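Local coordinates for galactose-1-phosphate uridylyltransferase (Bacillus cereus, PDB 4QVU) that binds zinc, has a HIT-like fold and may transfer uridylyl groups between UDP-glucose and hexose 1-phosphates, at the interface of chains A and B. Numbering follows the deposited sequence. Chains: chain A/B, Uncharacterized protein.

The interface of chains A and B. Residues chain A 134, 138, 163, 207-209; chain B 231-232.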
# COMPACT_ATOMS: atom_id res chain seq x y z
N TYR A 134 -13.81 -15.16 8.52
CA TYR A 134 -13.42 -13.76 8.66
C TYR A 134 -11.90 -13.54 8.63
O TYR A 134 -11.48 -12.40 8.43
CB TYR A 134 -13.99 -13.14 9.95
CG TYR A 134 -13.39 -13.65 11.24
CD1 TYR A 134 -12.26 -13.07 11.79
CD2 TYR A 134 -14.03 -14.66 11.97
CE1 TYR A 134 -11.72 -13.52 12.99
CE2 TYR A 134 -13.50 -15.11 13.18
CZ TYR A 134 -12.35 -14.54 13.69
OH TYR A 134 -11.82 -14.97 14.88
N VAL A 138 -7.46 -11.16 6.05
CA VAL A 138 -6.61 -10.42 6.99
C VAL A 138 -5.32 -11.23 7.16
O VAL A 138 -5.36 -12.47 7.10
CB VAL A 138 -7.27 -10.03 8.36
CG1 VAL A 138 -8.43 -9.05 8.15
CG2 VAL A 138 -7.71 -11.24 9.17
N ILE A 163 -4.92 -2.61 8.13
CA ILE A 163 -5.80 -3.23 7.16
C ILE A 163 -6.29 -2.18 6.16
O ILE A 163 -6.27 -2.46 4.96
CB ILE A 163 -7.00 -3.94 7.85
CG1 ILE A 163 -6.51 -4.94 8.93
CG2 ILE A 163 -7.92 -4.62 6.82
CD1 ILE A 163 -7.61 -5.67 9.74
N PHE A 207 -12.79 -4.67 16.78
CA PHE A 207 -12.83 -5.91 16.00
C PHE A 207 -12.10 -6.98 16.76
O PHE A 207 -10.97 -6.74 17.19
CB PHE A 207 -12.27 -5.76 14.59
CG PHE A 207 -12.94 -4.69 13.77
CD1 PHE A 207 -14.21 -4.90 13.24
CD2 PHE A 207 -12.30 -3.49 13.51
CE1 PHE A 207 -14.84 -3.91 12.50
CE2 PHE A 207 -12.92 -2.51 12.75
CZ PHE A 207 -14.18 -2.72 12.25
N PHE A 208 -12.73 -8.13 16.94
CA PHE A 208 -12.10 -9.23 17.65
C PHE A 208 -11.74 -10.32 16.67
O PHE A 208 -12.44 -10.54 15.68
CB PHE A 208 -13.00 -9.76 18.76
CG PHE A 208 -13.12 -8.84 19.95
CD1 PHE A 208 -14.03 -7.78 19.94
CD2 PHE A 208 -12.34 -9.04 21.09
CE1 PHE A 208 -14.15 -6.94 21.05
CE2 PHE A 208 -12.47 -8.20 22.20
CZ PHE A 208 -13.38 -7.15 22.18
N TYR A 209 -10.60 -10.98 16.94
CA TYR A 209 -10.05 -12.07 16.13
C TYR A 209 -9.49 -13.18 17.02
O TYR A 209 -8.92 -12.89 18.08
CB TYR A 209 -8.92 -11.56 15.19
CG TYR A 209 -9.20 -10.25 14.48
CD1 TYR A 209 -9.03 -9.03 15.14
CD2 TYR A 209 -9.53 -10.21 13.13
CE1 TYR A 209 -9.28 -7.82 14.51
CE2 TYR A 209 -9.73 -9.00 12.47
CZ TYR A 209 -9.63 -7.81 13.17
OH TYR A 209 -9.83 -6.60 12.54
N GLY B 231 -12.63 -3.93 9.28
CA GLY B 231 -11.97 -4.91 10.14
C GLY B 231 -11.64 -6.25 9.54
O GLY B 231 -10.76 -6.95 10.04
N TYR B 232 -12.36 -6.66 8.48
CA TYR B 232 -12.15 -8.01 7.95
C TYR B 232 -12.07 -8.07 6.43
O TYR B 232 -11.96 -9.18 5.89
CB TYR B 232 -13.31 -8.92 8.41
CG TYR B 232 -13.58 -8.87 9.90
CD1 TYR B 232 -12.81 -9.60 10.80
CD2 TYR B 232 -14.63 -8.11 10.41
CE1 TYR B 232 -13.06 -9.57 12.17
CE2 TYR B 232 -14.90 -8.08 11.78
CZ TYR B 232 -14.11 -8.80 12.66
OH TYR B 232 -14.36 -8.79 14.01
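The carbonyl oxygen B:Gly231 O accepts a hydrogen bond of 2.7 Å from A:Tyr209 OH, the phenol hydroxyl. The protein belongs to the DUF4931 family and has a HIT-like fold. B:Gly231 and B:Tyr232 end helix 227-232 of chain B, which enters a largely aromatic pocket of chain A beside strand 203-211. The oxygen lies at the edge of the A:Tyr209 ring, in its plane. The donor sits 15° from the carbonyl plane. Two methyls approach this oxygen from one general side: A:Ile163 CD1, 3.4 Å from B:Gly231 O, and, slightly farther off, A:Val138 CG1.

B:Tyr232 has the most buried surface of the patch. Its CG stands beside the backbone N and opposite the carbonyl carbon (chi1 -51°), which sends the ring in between the aromatic side chains of chain A. At its far end B:Tyr232 OH donates to the backbone oxygen A:Phe208 O at 3.1 Å. This acceptor lies in the plane of the phenol ring, at its edge. Together the two bonds hold the ring at its hydroxyl and the helix end at a backbone carbonyl.

A:Phe207 and A:Tyr134 meet B:Tyr232 from opposite sides. A:Phe207 brings its CD1 corner just beyond the CE2 rim of the tyrosine, with CD1 3.6 Å from B:Tyr232 CE2 and the planes 82° apart. A:Tyr134 places its CD1 beyond the CD1-CE1 rim rather than over the ring centre, with a similarly steep tilt. B:Tyr232 leads with its CE1 above the plane of A:Tyr209, by the CE2 rim; B:Tyr232 CE1 is 3.4 Å from A:Tyr209 CE2, and the planes are inclined by a little over half a right angle. A:Phe207 also uses a ring face: B:Gly231 CA sits over its centre, in a CH-pi contact. The N and CA of B:Gly231 lie at like heights over this ring, while its carbonyl carbon turns away.

The interface is two-fold symmetric, and chain A makes the same contact in chain B. This reciprocal exchange of helix ends suggests a dimer, though the structure alone does not show that it forms in solution.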